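Local structure of KLLA0E08119p (Kluyveromyces lactis, 3VA7) at residues A[1168-1173]-A[1208-1213]; A[1180-1185]-A[1195-1200]. The protein probably catalyses the ATP-dependent carboxylation of urea to urea-1-carboxylate with biotin as carboxyl carrier, this chain being the urea carboxylase part of a longer bifunctional enzyme. One frame throughout, in Å; residues are numbered along the deposited sequence.

Both contacts lie in the C-terminal biotin carrier domain, their centres about 12 Å apart. The chain runs through 1168-1173, then 1180-1185, 1195-1200 and 1208-1213, which nests contact 2 inside the loop closed by contact 1. The domain has two four-stranded antiparallel sheets. Contact 2 joins neighbouring strands of one sheet, while contact 1 sets the edge strand of the other against one of the links between the two sheets. Val1195 joins the contacts: its CG2 packs 3.9 Å from Leu1170 CD1. Strand 1194-1200 runs on to the turn holding Lys1202, which lies in the biotin pocket, so both contacts belong to the scaffold that carries the cofactor.

Contact 1. Residues A[1168-1173]-A[1208-1213]; sequences ELLYSE and GATKSG
Leu1170 turns its two methyl branches to different parts of segment 1208-1213. Leu1170 CD1 lies against the backbone, 3.6 Å from Gly1208 O and 3.7 Å from Ala1209 CA. Leu1170 CD2 reaches one residue further and meets Thr1210 OG1 at 3.7 Å. The leucine and threonine side chains run obliquely to each other. The threonine hydroxyl lies beside its own backbone N (chi1 -61°), and this rotation brings OG1 rather than the methyl group to the leucine. The leucine therefore meets a mixed surface of backbone, carbonyl oxygen and hydroxyl.

The two segments belong to the flattened beta barrel of a biotinyl domain. Strand 1168-1171 is the edge of one sheet and is hydrogen-bonded through its backbone to strand 1231-1235. Segment 1208-1213 is the link from strand 1203-1208 of the other sheet to strand 1213-1218. No hydrogen bond joins the two segments. Leu1170 is buried on the inner side, and Ala1209 beside it also touches Val1189 of strand 1188-1189. Thr1210 and Lys1211 lie at the exposed surface of the domain.

Two residues before Leu1170, Glu1168 also points toward the segment. Its side chain bends at chi2 (-80°) and crosses that of Thr1210 at about a right angle. Thr1210 CG2 lies 4.0 Å from Glu1168 OE2. The same oxygen also touches Lys1211, at its CB and not at its amine. The rest of the lysine chain leads away, and Lys1211 NZ ends 6.6 Å from Glu1168 OE2. No salt bridge forms, though the opposite charges may still attract weakly.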
loop_
_atom_site.group_PDB
_atom_site.type_symbol
_atom_site.label_atom_id
_atom_site.label_comp_id
_atom_site.label_asym_id
_atom_site.label_seq_id
_atom_site.Cartn_x
_atom_site.Cartn_y
_atom_site.Cartn_z
ATOM N N GLU A 1168 1.605 37.711 -11.083
ATOM C CA GLU A 1168 0.825 36.558 -10.642
ATOM C C GLU A 1168 0.632 36.786 -9.161
ATOM O O GLU A 1168 1.598 36.951 -8.412
ATOM C CB GLU A 1168 1.515 35.211 -10.881
ATOM C CG GLU A 1168 1.912 34.905 -12.334
ATOM C CD GLU A 1168 0.768 34.405 -13.233
ATOM O OE1 GLU A 1168 -0.420 34.701 -12.953
ATOM O OE2 GLU A 1168 1.077 33.724 -14.247
ATOM N N LEU A 1169 -0.626 36.875 -8.749
ATOM C CA LEU A 1169 -0.922 36.867 -7.331
ATOM C C LEU A 1169 -1.054 35.404 -6.928
ATOM O O LEU A 1169 -1.646 34.601 -7.677
ATOM C CB LEU A 1169 -2.161 37.697 -7.020
ATOM C CG LEU A 1169 -1.979 39.230 -7.037
ATOM C CD1 LEU A 1169 -3.117 39.926 -6.286
ATOM C CD2 LEU A 1169 -0.643 39.685 -6.458
ATOM N N LEU A 1170 -0.426 35.036 -5.805
ATOM C CA LEU A 1170 -0.479 33.628 -5.345
ATOM C C LEU A 1170 -1.227 33.443 -4.026
ATOM O O LEU A 1170 -0.976 34.106 -3.012
ATOM C CB LEU A 1170 0.898 32.966 -5.334
ATOM C CG LEU A 1170 1.662 32.782 -6.654
ATOM C CD1 LEU A 1170 2.774 31.760 -6.459
ATOM C CD2 LEU A 1170 0.775 32.368 -7.838
ATOM N N TYR A 1171 -2.185 32.538 -4.080
ATOM C CA TYR A 1171 -3.141 32.341 -2.994
ATOM C C TYR A 1171 -3.033 30.895 -2.526
ATOM O O TYR A 1171 -2.824 29.994 -3.371
ATOM C CB TYR A 1171 -4.565 32.596 -3.516
ATOM C CG TYR A 1171 -4.847 34.009 -4.022
ATOM C CD1 TYR A 1171 -5.111 35.049 -3.114
ATOM C CD2 TYR A 1171 -4.866 34.309 -5.409
ATOM C CE1 TYR A 1171 -5.373 36.356 -3.551
ATOM C CE2 TYR A 1171 -5.147 35.630 -5.864
ATOM C CZ TYR A 1171 -5.391 36.641 -4.916
ATOM O OH TYR A 1171 -5.646 37.948 -5.285
ATOM N N SER A 1172 -3.160 30.649 -1.209
ATOM C CA SER A 1172 -3.242 29.242 -0.744
ATOM C C SER A 1172 -4.649 28.673 -0.852
ATOM O O SER A 1172 -5.623 29.310 -0.459
ATOM C CB SER A 1172 -2.615 28.971 0.649
ATOM O OG SER A 1172 -3.224 29.695 1.683
ATOM N N GLU A 1173 -4.749 27.470 -1.400
ATOM C CA GLU A 1173 -6.009 26.794 -1.439
ATOM C C GLU A 1173 -6.598 26.491 -0.073
ATOM O O GLU A 1173 -7.827 26.473 0.068
ATOM C CB GLU A 1173 -5.882 25.511 -2.219
ATOM C CG GLU A 1173 -7.222 25.102 -2.843
ATOM C CD GLU A 1173 -7.032 24.317 -4.131
ATOM O OE1 GLU A 1173 -6.222 23.353 -4.110
ATOM O OE2 GLU A 1173 -7.674 24.662 -5.157
ATOM N N GLY A 1208 2.705 26.859 -5.055
ATOM C CA GLY A 1208 3.674 27.106 -6.102
ATOM C C GLY A 1208 3.297 28.090 -7.203
ATOM O O GLY A 1208 2.135 28.372 -7.450
ATOM N N ALA A 1209 4.331 28.585 -7.874
ATOM C CA ALA A 1209 4.218 29.463 -9.015
ATOM C C ALA A 1209 3.411 28.877 -10.185
ATOM O O ALA A 1209 3.712 27.752 -10.686
ATOM C CB ALA A 1209 5.613 29.845 -9.482
ATOM N N THR A 1210 2.418 29.682 -10.616
ATOM C CA THR A 1210 1.545 29.409 -11.791
ATOM C C THR A 1210 2.328 29.453 -13.081
ATOM O O THR A 1210 2.423 28.430 -13.781
ATOM C CB THR A 1210 0.422 30.437 -11.909
ATOM O OG1 THR A 1210 -0.401 30.382 -10.735
ATOM C CG2 THR A 1210 -0.435 30.202 -13.207
ATOM N N LYS A 1211 2.866 30.644 -13.384
ATOM C CA LYS A 1211 3.795 30.857 -14.517
ATOM C C LYS A 1211 5.159 31.363 -14.020
ATOM O O LYS A 1211 5.243 31.917 -12.910
ATOM C CB LYS A 1211 3.200 31.832 -15.558
ATOM C CG LYS A 1211 3.818 31.725 -16.989
ATOM C CD LYS A 1211 4.831 32.865 -17.300
ATOM C CE LYS A 1211 5.509 32.667 -18.655
ATOM N NZ LYS A 1211 4.503 32.565 -19.764
ATOM N N SER A 1212 6.201 31.162 -14.841
ATOM C CA SER A 1212 7.583 31.645 -14.580
ATOM C C SER A 1212 7.716 33.161 -14.289
ATOM O O SER A 1212 6.826 33.922 -14.646
ATOM C CB SER A 1212 8.560 31.166 -15.683
ATOM O OG SER A 1212 8.065 31.389 -16.998
ATOM N N GLY A 1213 8.809 33.577 -13.635
ATOM C CA GLY A 1213 8.981 34.961 -13.122
ATOM C C GLY A 1213 9.959 35.098 -11.951
ATOM O O GLY A 1213 10.703 34.171 -11.657
#

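Contact 2. Residues A[1180-1185]-A[1195-1200]; sequences KPVAAV and VIIIEA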
loop_
_atom_site.group_PDB
_atom_site.type_symbol
_atom_site.label_atom_id
_atom_site.label_comp_id
_atom_site.label_asym_id
_atom_site.label_seq_id
_atom_site.Cartn_x
_atom_site.Cartn_y
_atom_site.Cartn_z
ATOM N N LYS A 1180 7.476 27.563 6.349
ATOM C CA LYS A 1180 8.774 28.073 5.891
ATOM C C LYS A 1180 8.707 28.432 4.385
ATOM O O LYS A 1180 7.874 27.857 3.638
ATOM C CB LYS A 1180 9.895 27.045 6.151
ATOM C CG LYS A 1180 9.766 25.768 5.321
ATOM C CD LYS A 1180 10.932 24.851 5.492
ATOM C CE LYS A 1180 10.487 23.426 5.279
ATOM N NZ LYS A 1180 11.474 22.538 5.880
ATOM N N PRO A 1181 9.559 29.368 3.924
ATOM C CA PRO A 1181 9.483 29.659 2.483
ATOM C C PRO A 1181 10.327 28.680 1.682
ATOM O O PRO A 1181 11.216 28.074 2.236
ATOM C CB PRO A 1181 10.059 31.072 2.388
ATOM C CG PRO A 1181 11.038 31.175 3.535
ATOM C CD PRO A 1181 10.549 30.228 4.614
ATOM N N VAL A 1182 10.036 28.504 0.402
ATOM C CA VAL A 1182 10.916 27.727 -0.473
ATOM C C VAL A 1182 11.934 28.631 -1.199
ATOM O O VAL A 1182 13.159 28.428 -1.096
ATOM C CB VAL A 1182 10.110 26.917 -1.525
ATOM C CG1 VAL A 1182 11.077 26.202 -2.571
ATOM C CG2 VAL A 1182 9.177 25.934 -0.816
ATOM N N ALA A 1183 11.420 29.619 -1.924
ATOM C CA ALA A 1183 12.249 30.523 -2.679
ATOM C C ALA A 1183 12.542 31.796 -1.884
ATOM O O ALA A 1183 11.820 32.131 -0.914
ATOM C CB ALA A 1183 11.581 30.838 -3.943
ATOM N N ALA A 1184 13.616 32.499 -2.266
ATOM C CA ALA A 1184 13.940 33.809 -1.644
ATOM C C ALA A 1184 13.372 34.941 -2.501
ATOM O O ALA A 1184 13.183 34.756 -3.712
ATOM C CB ALA A 1184 15.454 33.954 -1.454
ATOM N N VAL A 1185 13.071 36.102 -1.926
ATOM C CA VAL A 1185 12.604 37.198 -2.813
ATOM C C VAL A 1185 13.678 37.511 -3.874
ATOM O O VAL A 1185 14.893 37.536 -3.585
ATOM C CB VAL A 1185 11.984 38.490 -2.077
ATOM C CG1 VAL A 1185 11.663 38.208 -0.627
ATOM C CG2 VAL A 1185 12.839 39.778 -2.239
ATOM N N VAL A 1195 7.054 27.951 -3.946
ATOM C CA VAL A 1195 7.385 29.292 -3.423
ATOM C C VAL A 1195 7.355 29.346 -1.924
ATOM O O VAL A 1195 8.321 29.810 -1.314
ATOM C CB VAL A 1195 6.422 30.384 -3.890
ATOM C CG1 VAL A 1195 6.928 31.784 -3.409
ATOM C CG2 VAL A 1195 6.205 30.320 -5.419
ATOM N N ILE A 1196 6.224 28.914 -1.341
ATOM C CA ILE A 1196 6.116 28.745 0.109
ATOM C C ILE A 1196 5.473 27.419 0.583
ATOM O O ILE A 1196 4.794 26.727 -0.174
ATOM C CB ILE A 1196 5.423 29.938 0.788
ATOM C CG1 ILE A 1196 3.904 29.826 0.634
ATOM C CG2 ILE A 1196 5.960 31.251 0.273
ATOM C CD1 ILE A 1196 3.167 30.047 1.918
ATOM N N ILE A 1197 5.718 27.069 1.848
ATOM C CA ILE A 1197 5.154 25.871 2.445
ATOM C C ILE A 1197 4.253 26.170 3.666
ATOM O O ILE A 1197 4.590 26.945 4.570
ATOM C CB ILE A 1197 6.252 24.870 2.812
ATOM C CG1 ILE A 1197 7.040 24.398 1.576
ATOM C CG2 ILE A 1197 5.680 23.658 3.438
ATOM C CD1 ILE A 1197 8.321 23.600 1.977
ATOM N N ILE A 1198 3.108 25.504 3.684
ATOM C CA ILE A 1198 2.095 25.658 4.737
ATOM C C ILE A 1198 2.021 24.297 5.372
ATOM O O ILE A 1198 2.347 23.291 4.735
ATOM C CB ILE A 1198 0.746 26.143 3.988
ATOM C CG1 ILE A 1198 0.794 27.657 3.753
ATOM C CG2 ILE A 1198 -0.600 25.697 4.559
ATOM C CD1 ILE A 1198 1.426 28.411 4.894
ATOM N N GLU A 1199 1.654 24.214 6.634
ATOM C CA GLU A 1199 1.051 22.927 7.060
ATOM C C GLU A 1199 -0.449 23.086 7.059
ATOM O O GLU A 1199 -0.985 23.931 7.787
ATOM C CB GLU A 1199 1.536 22.404 8.431
ATOM C CG GLU A 1199 1.023 20.971 8.731
ATOM C CD GLU A 1199 1.420 20.453 10.102
ATOM O OE1 GLU A 1199 1.449 21.234 11.091
ATOM O OE2 GLU A 1199 1.688 19.236 10.207
ATOM N N ALA A 1200 -1.107 22.286 6.232
ATOM C CA ALA A 1200 -2.567 22.201 6.198
ATOM C C ALA A 1200 -2.975 20.737 6.313
ATOM O O ALA A 1200 -2.478 19.883 5.553
ATOM C CB ALA A 1200 -3.081 22.751 4.921
#
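Val1195 O accepts two backbone hydrogen bonds from consecutive residues. Val1182 N donates at 2.8 Å to Val1195 O, from above the carbonyl plane. Ala1183 N donates at 3.2 Å to the same Val1195 O, less tilted and from the same face. This double grip holds the chain as it leaves strand 1176-1181.

Further along, Ile1197 N gives a 2.9 Å bond to Lys1180 O, with a C=O...N angle of 168°, almost in line with the carbonyl. The return bond, Lys1180 N to Ile1197 O, is weak at 3.4 Å. Lys1180 and Ile1197 are an antiparallel hydrogen-bonded pair. Pro1181 and Ile1196 form the non-hydrogen-bonded pair next to it, where the proline's missing N-H costs nothing across this contact. On its other edge, strand 1194-1200 carries a classic beta bulge, with Val1195 and Ile1196 both facing Val1207.

Packing gathers on the Ile1197 side. Val1182 crosses Ile1197 at about a right angle, with Val1182 CG2 3.6 Å from Ile1197 CG1. Lys1180 lies alongside, pointing the same way, and its CE is 4.0 Å from Ile1197 CD1. Ile1197 CG1 sits beside the backbone N (chi1 -62°), which lets CD1 touch both neighbours. With an alanine in place of Ile1197, Val1182 CG2 and Lys1180 CE would probably lose their shared apolar partner, and a gap would be likely to open between them.

Further along the same strand, Glu1199 forms a salt bridge with Arg945 and hydrogen bonds with Thr1018 and Asn696, joining the biotinyl domain to the carboxyltransferase domain. Within the contact itself, backbone bonds set the strand register, and the packing across it is by aliphatic parts, so the pairing probably depends little on side-chain charge.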